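Local coordinates for periplasmic binding protein/LacI transcriptional regulator (Shewanella sp. ANA-3, PDB 5OCP) that binds alpha- and beta-L-arabinofuranose in the periplasm and probably delivers the sugar to an arabinose ABC transporter, at residues 85-90 / 249-254; 91-94 / 98-101; 104-107 / 111-114. All coordinates share one frame; numbering follows the deposited sequence.

Contact 1: residues 85-90 / 249-254; sequences VIVDRN and GPAFDA. With AHR (alpha-L-arabinofuranose), chain I; FUB (beta-L-arabinofuranose), chain J.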
loop_
_atom_site.group_PDB
_atom_site.type_symbol
_atom_site.label_atom_id
_atom_site.label_comp_id
_atom_site.label_asym_id
_atom_site.label_seq_id
_atom_site.Cartn_x
_atom_site.Cartn_y
_atom_site.Cartn_z
ATOM N N VAL A 85 -6.050 -1.475 17.137
ATOM C CA VAL A 85 -6.000 -0.421 16.138
ATOM C C VAL A 85 -5.779 -1.095 14.784
ATOM O O VAL A 85 -4.922 -1.997 14.647
ATOM C CB VAL A 85 -4.885 0.495 16.420
ATOM C CG1 VAL A 85 -4.788 1.552 15.305
ATOM C CG2 VAL A 85 -5.101 1.166 17.783
ATOM N N ILE A 86 -6.583 -0.682 13.800
ATOM C CA ILE A 86 -6.391 -1.167 12.462
ATOM C C ILE A 86 -5.543 -0.177 11.743
ATOM O O ILE A 86 -5.735 1.034 11.880
ATOM C CB ILE A 86 -7.769 -1.269 11.751
ATOM C CG1 ILE A 86 -8.765 -2.123 12.521
ATOM C CG2 ILE A 86 -7.628 -1.768 10.315
ATOM C CD1 ILE A 86 -8.289 -3.557 12.763
ATOM N N VAL A 87 -4.579 -0.639 10.921
ATOM C CA VAL A 87 -3.730 0.223 10.142
ATOM C C VAL A 87 -3.664 -0.276 8.677
ATOM O O VAL A 87 -3.800 -1.449 8.399
ATOM C CB VAL A 87 -2.300 0.314 10.655
ATOM C CG1 VAL A 87 -2.309 0.986 12.034
ATOM C CG2 VAL A 87 -1.626 -1.044 10.728
ATOM N N ASP A 88 -3.492 0.677 7.795
ATOM C CA ASP A 88 -3.181 0.421 6.379
ATOM C C ASP A 88 -4.452 0.013 5.687
ATOM O O ASP A 88 -5.221 0.911 5.274
ATOM C CB ASP A 88 -1.947 -0.497 6.257
ATOM C CG ASP A 88 -1.811 -1.132 4.855
ATOM O OD1 ASP A 88 -2.253 -0.491 3.854
ATOM O OD2 ASP A 88 -1.324 -2.309 4.746
ATOM N N ARG A 89 -4.762 -1.267 5.593
ATOM C CA ARG A 89 -5.997 -1.719 4.962
ATOM C C ARG A 89 -7.165 -1.654 5.950
ATOM O O ARG A 89 -7.052 -1.038 7.047
ATOM C CB ARG A 89 -5.821 -3.084 4.303
ATOM C CG ARG A 89 -4.676 -3.080 3.306
ATOM C CD ARG A 89 -4.459 -4.456 2.688
ATOM N NE ARG A 89 -3.282 -4.416 1.764
ATOM C CZ ARG A 89 -2.746 -5.516 1.219
ATOM N NH1 ARG A 89 -3.201 -6.728 1.484
ATOM N NH2 ARG A 89 -1.633 -5.413 0.468
ATOM N N ASN A 90 -8.290 -2.149 5.496
ATOM C CA ASN A 90 -9.512 -2.037 6.318
ATOM C C ASN A 90 -10.069 -3.416 6.602
ATOM O O ASN A 90 -9.805 -4.421 5.946
ATOM C CB ASN A 90 -10.597 -1.183 5.627
ATOM C CG ASN A 90 -11.618 -0.568 6.596
ATOM O OD1 ASN A 90 -11.444 -0.602 7.809
ATOM N ND2 ASN A 90 -12.731 -0.094 6.044
ATOM N N GLY A 249 2.968 5.691 14.267
ATOM C CA GLY A 249 2.939 6.813 15.161
ATOM C C GLY A 249 1.579 7.178 15.652
ATOM O O GLY A 249 1.342 7.145 16.866
ATOM N N PRO A 250 0.651 7.516 14.730
ATOM C CA PRO A 250 -0.697 7.766 15.185
ATOM C C PRO A 250 -1.378 6.588 15.843
ATOM O O PRO A 250 -2.283 6.790 16.671
ATOM C CB PRO A 250 -1.469 8.230 13.899
ATOM C CG PRO A 250 -0.415 8.586 12.932
ATOM C CD PRO A 250 0.845 7.829 13.309
ATOM N N ALA A 251 -1.042 5.364 15.422
ATOM C CA ALA A 251 -1.547 4.186 16.135
ATOM C C ALA A 251 -1.094 4.143 17.644
ATOM O O ALA A 251 -1.928 3.966 18.509
ATOM C CB ALA A 251 -1.121 2.896 15.447
ATOM N N PHE A 252 0.162 4.406 17.857
ATOM C CA PHE A 252 0.730 4.433 19.244
ATOM C C PHE A 252 0.153 5.613 20.077
ATOM O O PHE A 252 -0.119 5.482 21.284
ATOM C CB PHE A 252 2.230 4.465 19.134
ATOM C CG PHE A 252 2.859 3.235 18.559
ATOM C CD1 PHE A 252 2.540 1.942 18.990
ATOM C CD2 PHE A 252 3.829 3.365 17.612
ATOM C CE1 PHE A 252 3.157 0.843 18.425
ATOM C CE2 PHE A 252 4.420 2.266 17.006
ATOM C CZ PHE A 252 4.147 0.990 17.451
ATOM N N ASP A 253 -0.146 6.744 19.421
ATOM C CA ASP A 253 -0.802 7.882 20.088
ATOM C C ASP A 253 -2.185 7.560 20.538
ATOM O O ASP A 253 -2.583 7.895 21.662
ATOM C CB ASP A 253 -0.921 9.084 19.150
ATOM C CG ASP A 253 0.414 9.739 18.837
ATOM O OD1 ASP A 253 1.355 9.665 19.648
ATOM O OD2 ASP A 253 0.493 10.373 17.752
ATOM N N ALA A 254 -2.959 6.931 19.659
ATOM C CA ALA A 254 -4.273 6.479 20.001
ATOM C C ALA A 254 -4.245 5.462 21.133
ATOM O O ALA A 254 -5.068 5.585 22.070
ATOM C CB ALA A 254 -4.965 5.872 18.807
HETATM O O5 AHR I . -1.904 -1.757 1.641
HETATM C C5 AHR I . -0.903 -1.013 1.017
HETATM C C4 AHR I . -0.426 -1.720 -0.239
HETATM O O4 AHR I . -0.040 -3.045 0.038
HETATM C C3 AHR I . 0.773 -0.997 -0.881
HETATM O O3 AHR I . 0.293 0.020 -1.700
HETATM C C2 AHR I . 1.432 -2.176 -1.577
HETATM O O2 AHR I . 2.778 -2.015 -1.916
HETATM C C1 AHR I . 1.285 -3.222 -0.487
HETATM O O1 AHR I . 1.386 -4.436 -1.033
HETATM O O5 FUB J . -1.903 -1.756 1.640
HETATM C C5 FUB J . -0.898 -1.019 1.015
HETATM C C4 FUB J . -0.419 -1.730 -0.239
HETATM O O4 FUB J . -0.046 -3.061 0.023
HETATM C C3 FUB J . 0.782 -1.016 -0.880
HETATM O O3 FUB J . 0.299 0.015 -1.686
HETATM C C2 FUB J . 1.410 -2.177 -1.642
HETATM O O2 FUB J . 2.780 -2.014 -1.926
HETATM C C1 FUB J . 1.065 -3.419 -0.820
HETATM O O1 FUB J . 2.100 -3.650 0.003
#
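A small, buried helix-on-sheet contact joins A251 of helix 248-259 to V85 and V87 on strand 84-87, an inner strand of the parallel sheet. The single methyl of A251 does the touching from the helix: its CB lies 3.9 Å from V85 CG1 and 4.1 Å from V87 CG1. V85 offers that branch because CG1 stands anti to the backbone N (chi1 176°), whereas I86 between the two valines turns its side chain to the other face of the sheet. With strand order 2-1-3-4-5-6, this is the Rossmann-like lobe of a type I periplasmic binding protein, and helix 248-259 returns to it after strand 239-242 of the other lobe. Past the end of the strand, D88 and R89 reach the sugar, whose two anomers occupy one site. R89, extended from CG to NE, presents a guanidinium edge: NE donates in plane to O5 (3.0 Å, 164°) and NH2 to the ring oxygen O4 (2.9 Å, 167°), while NH1 is taken by V65 O. A methionine here would probably leave O4 and O5 without these donors and V65 O without its partner. D88 OD1 comes within 2.6 Å of the same O5, and its OD2 forms a salt bridge with R15.

Contact 2: residues 91-94 / 98-101; sequences IKVD and LFLT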
loop_
_atom_site.group_PDB
_atom_site.type_symbol
_atom_site.label_atom_id
_atom_site.label_comp_id
_atom_site.label_asym_id
_atom_site.label_seq_id
_atom_site.Cartn_x
_atom_site.Cartn_y
_atom_site.Cartn_z
ATOM N N ILE A 91 -10.976 -3.449 7.569
ATOM C CA ILE A 91 -11.758 -4.641 7.895
ATOM C C ILE A 91 -13.237 -4.300 7.646
ATOM O O ILE A 91 -13.608 -3.123 7.668
ATOM C CB ILE A 91 -11.516 -5.084 9.346
ATOM C CG1 ILE A 91 -12.032 -4.045 10.322
ATOM C CG2 ILE A 91 -10.040 -5.422 9.587
ATOM C CD1 ILE A 91 -11.964 -4.445 11.800
ATOM N N LYS A 92 -14.022 -5.279 7.276
ATOM C CA LYS A 92 -15.484 -5.099 7.230
ATOM C C LYS A 92 -16.095 -5.734 8.458
ATOM O O LYS A 92 -16.081 -6.958 8.584
ATOM C CB LYS A 92 -16.066 -5.695 5.942
ATOM C CG LYS A 92 -15.679 -4.939 4.688
ATOM C CD LYS A 92 -16.076 -3.479 4.610
ATOM C CE LYS A 92 -15.551 -2.821 3.341
ATOM N NZ LYS A 92 -16.257 -3.249 2.089
ATOM N N VAL A 93 -16.551 -4.934 9.393
ATOM C CA VAL A 93 -17.247 -5.453 10.541
ATOM C C VAL A 93 -18.514 -4.651 10.749
ATOM O O VAL A 93 -18.616 -3.556 10.326
ATOM C CB VAL A 93 -16.425 -5.465 11.826
ATOM C CG1 VAL A 93 -15.310 -6.453 11.717
ATOM C CG2 VAL A 93 -15.908 -4.115 12.174
ATOM N N ASP A 94 -19.485 -5.248 11.436
ATOM C CA ASP A 94 -20.769 -4.593 11.675
ATOM C C ASP A 94 -20.857 -3.803 12.983
ATOM O O ASP A 94 -21.877 -3.171 13.258
ATOM C CB ASP A 94 -21.905 -5.619 11.615
ATOM C CG ASP A 94 -21.757 -6.714 12.650
ATOM O OD1 ASP A 94 -20.773 -6.680 13.419
ATOM O OD2 ASP A 94 -22.625 -7.612 12.697
ATOM N N LEU A 98 -15.667 -2.901 17.980
ATOM C CA LEU A 98 -14.640 -3.981 17.926
ATOM C C LEU A 98 -13.179 -3.496 17.649
ATOM O O LEU A 98 -12.250 -4.331 17.642
ATOM C CB LEU A 98 -15.069 -5.023 16.964
ATOM C CG LEU A 98 -16.255 -5.882 17.340
ATOM C CD1 LEU A 98 -16.672 -6.629 16.111
ATOM C CD2 LEU A 98 -15.934 -6.833 18.469
ATOM N N PHE A 99 -12.987 -2.179 17.443
ATOM C CA PHE A 99 -11.699 -1.597 17.318
ATOM C C PHE A 99 -11.701 -0.165 17.916
ATOM O O PHE A 99 -12.767 0.498 18.058
ATOM C CB PHE A 99 -11.229 -1.693 15.848
ATOM C CG PHE A 99 -12.023 -0.855 14.907
ATOM C CD1 PHE A 99 -11.663 0.476 14.678
ATOM C CD2 PHE A 99 -13.121 -1.404 14.255
ATOM C CE1 PHE A 99 -12.418 1.246 13.828
ATOM C CE2 PHE A 99 -13.925 -0.631 13.447
ATOM C CZ PHE A 99 -13.556 0.721 13.235
ATOM N N LEU A 100 -10.551 0.291 18.294
ATOM C CA LEU A 100 -10.344 1.563 18.858
ATOM C C LEU A 100 -10.396 2.598 17.724
ATOM O O LEU A 100 -11.133 3.541 17.805
ATOM C CB LEU A 100 -9.020 1.590 19.614
ATOM C CG LEU A 100 -8.544 2.888 20.176
ATOM C CD1 LEU A 100 -9.567 3.556 21.140
ATOM C CD2 LEU A 100 -7.233 2.815 20.860
ATOM N N THR A 101 -9.599 2.388 16.682
ATOM C CA THR A 101 -9.570 3.308 15.551
ATOM C C THR A 101 -8.755 2.751 14.389
ATOM O O THR A 101 -8.083 1.728 14.521
ATOM C CB THR A 101 -8.996 4.679 15.955
ATOM O OG1 THR A 101 -9.200 5.618 14.892
ATOM C CG2 THR A 101 -7.508 4.567 16.249
#
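F99 receives two aliphatic side chains from 91-94. The CD1 tip of I91 approaches F99 CD2 obliquely at 4.1 Å, the two side chains sliding past each other in opposite directions, and V93 brings its CG2 branch to the ring edge, 4.2 Å from CE2 of F99. A looser touch, 4.4 Å from V93 CB to L98 CD1, extends the apolar patch to a second residue of 98-101. The ring owes its place to a chi1 of 67°, which sets CG of F99 between its own backbone N and carbonyl carbon and brings the phenyl ring against I91 and V93.

In the next shell, helix 71-79 supports both segments: L74 packs against I91 and L98, and K75 and K78 also border L98. K267 holds F99 in two ways, through a cation-pi interaction with the ring and a hydrogen bond from NZ to the backbone O. A glycerol, probably from the crystallisation liquor, bonds to I91 O and V93 N.

Both segments belong to the connection between strands 84-87 and 101-104, parallel neighbours in the sheet. Where a classical beta-alpha-beta crossover would use a helix, this one is an irregular loop closed on itself by apolar side chains.

Contact 3: residues 104-107 / 111-114; sequences ASDF and GRKI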
loop_
_atom_site.group_PDB
_atom_site.type_symbol
_atom_site.label_atom_id
_atom_site.label_comp_id
_atom_site.label_asym_id
_atom_site.label_seq_id
_atom_site.Cartn_x
_atom_site.Cartn_y
_atom_site.Cartn_z
ATOM N N ALA A 104 -5.088 5.285 8.387
ATOM C CA ALA A 104 -4.965 4.862 7.020
ATOM C C ALA A 104 -4.861 6.082 6.093
ATOM O O ALA A 104 -5.308 7.166 6.450
ATOM C CB ALA A 104 -6.116 3.969 6.628
ATOM N N SER A 105 -4.344 5.877 4.901
ATOM C CA SER A 105 -4.561 6.835 3.822
ATOM C C SER A 105 -5.897 6.557 3.168
ATOM O O SER A 105 -6.593 5.549 3.464
ATOM C CB SER A 105 -3.428 6.735 2.780
ATOM O OG SER A 105 -3.534 5.414 2.210
ATOM N N ASP A 106 -6.339 7.508 2.350
ATOM C CA ASP A 106 -7.554 7.363 1.564
ATOM C C ASP A 106 -7.149 6.785 0.170
ATOM O O ASP A 106 -6.726 7.488 -0.738
ATOM C CB ASP A 106 -8.301 8.677 1.431
ATOM C CG ASP A 106 -9.616 8.533 0.628
ATOM O OD1 ASP A 106 -9.824 7.541 -0.116
ATOM O OD2 ASP A 106 -10.397 9.526 0.656
ATOM N N PHE A 107 -7.289 5.467 0.069
ATOM C CA PHE A 107 -6.914 4.760 -1.148
ATOM C C PHE A 107 -7.704 5.230 -2.368
ATOM O O PHE A 107 -7.161 5.273 -3.453
ATOM C CB PHE A 107 -7.142 3.239 -0.982
ATOM C CG PHE A 107 -6.322 2.597 0.074
ATOM C CD1 PHE A 107 -4.925 2.588 -0.024
ATOM C CD2 PHE A 107 -6.920 1.883 1.089
ATOM C CE1 PHE A 107 -4.152 1.941 0.911
ATOM C CE2 PHE A 107 -6.162 1.222 2.045
ATOM C CZ PHE A 107 -4.777 1.285 1.972
ATOM N N GLY A 111 -6.125 6.795 -5.900
ATOM C CA GLY A 111 -6.570 6.417 -7.274
ATOM C C GLY A 111 -7.125 7.566 -8.070
ATOM O O GLY A 111 -6.780 7.749 -9.259
ATOM N N ARG A 112 -7.884 8.442 -7.415
ATOM C CA ARG A 112 -8.371 9.661 -8.063
ATOM C C ARG A 112 -7.222 10.599 -8.485
ATOM O O ARG A 112 -7.257 11.105 -9.604
ATOM C CB ARG A 112 -9.383 10.418 -7.199
ATOM C CG ARG A 112 -10.657 9.721 -6.982
ATOM C CD ARG A 112 -11.768 10.686 -6.519
ATOM N NE ARG A 112 -11.454 11.354 -5.235
ATOM C CZ ARG A 112 -11.645 10.812 -4.033
ATOM N NH1 ARG A 112 -12.163 9.610 -3.903
ATOM N NH2 ARG A 112 -11.344 11.505 -2.960
ATOM N N LYS A 113 -6.258 10.897 -7.591
ATOM C CA LYS A 113 -5.177 11.838 -7.912
ATOM C C LYS A 113 -4.311 11.338 -9.054
ATOM O O LYS A 113 -3.941 12.095 -9.947
ATOM C CB LYS A 113 -4.299 12.090 -6.664
ATOM C CG LYS A 113 -4.990 12.995 -5.640
ATOM C CD LYS A 113 -4.344 12.808 -4.300
ATOM C CE LYS A 113 -3.245 13.752 -4.050
ATOM N NZ LYS A 113 -3.395 14.040 -2.584
ATOM N N ILE A 114 -4.034 10.021 -9.056
ATOM C CA ILE A 114 -3.168 9.464 -10.123
ATOM C C ILE A 114 -3.961 9.422 -11.437
ATOM O O ILE A 114 -3.411 9.718 -12.507
ATOM C CB ILE A 114 -2.477 8.153 -9.642
ATOM C CG1 ILE A 114 -1.221 7.906 -10.491
ATOM C CG2 ILE A 114 -3.428 7.007 -9.583
ATOM C CD1 ILE A 114 -0.125 8.873 -10.195
HETATM O O HOH W 1 -12.708 9.436 -0.890
#
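D106, at the helix start, and R112, six residues on, meet through a water, while the backbone bond from G111 to F107 belongs to the helix between them. The first principle at work is that a helix start must satisfy its amides. G111 N donates to F107 O at 3.1 Å with an N-H...O angle of 167°, the ordinary i to i+4 bond of a helix. The first turn has no such acceptors inside the helix, and D106, at the N-cap, supplies one: its OD1 accepts from the backbone N of E109. The carboxylate is carried there with CG anti to the backbone N (chi1 -178°). The amide of D106 itself donates to T272 OG1, so the cap residue is tied on both its backbone and its side chain.

The other carboxylate oxygen has a different task. OD2 of D106 accepts from water 1 at 2.8 Å, and that water in turn accepts from R112 NH1 at 3.1 Å, lying in the plane at the guanidinium edge. R112 reaches back toward the cap through a bend in its chain at chi3 (-61°). The direct approach of OD2 to R112 NH2 is 4.2 Å, beyond a salt bridge.

Neighbouring polar groups are matched too. S105 OG bonds to E110 OE2, and A104 O to S270 OG. K113 NZ pairs with E109 OE2 in a salt bridge and also bonds to G273 O.

The chemistry is thus a division of labour within one carboxylate, OD1 serving the helix and OD2 the solvent-mediated link to R112. The helix N-terminus would be expected to favour the charged form of D106, and R112 would probably add to that effect through space, though beyond salt-bridge distance and linked to OD2 by a water.

In the fold
Contacts 2 and 3 lie in series along the chain, both inside the long loop that contact 1 closes. Contacts 1 and 2, with centres about 12 Å apart, share the sheet: I86 N lies 2.9 Å from T101 O, a probable hydrogen bond, and A254 CB packs on T101 CG2 at 3.8 Å. Contact 3, its centre about 17 Å from that of contact 1, returns to the pocket: F107 CZ lies 3.4 Å from D88 O, and the F107 side chain comes within about 4 Å of the arabinofuranose. Contact 2 is more remote, with the I91 side chain about 12 Å from the sugar. Strand 101-104 thus connects the outlying loop to the helix start beside the pocket.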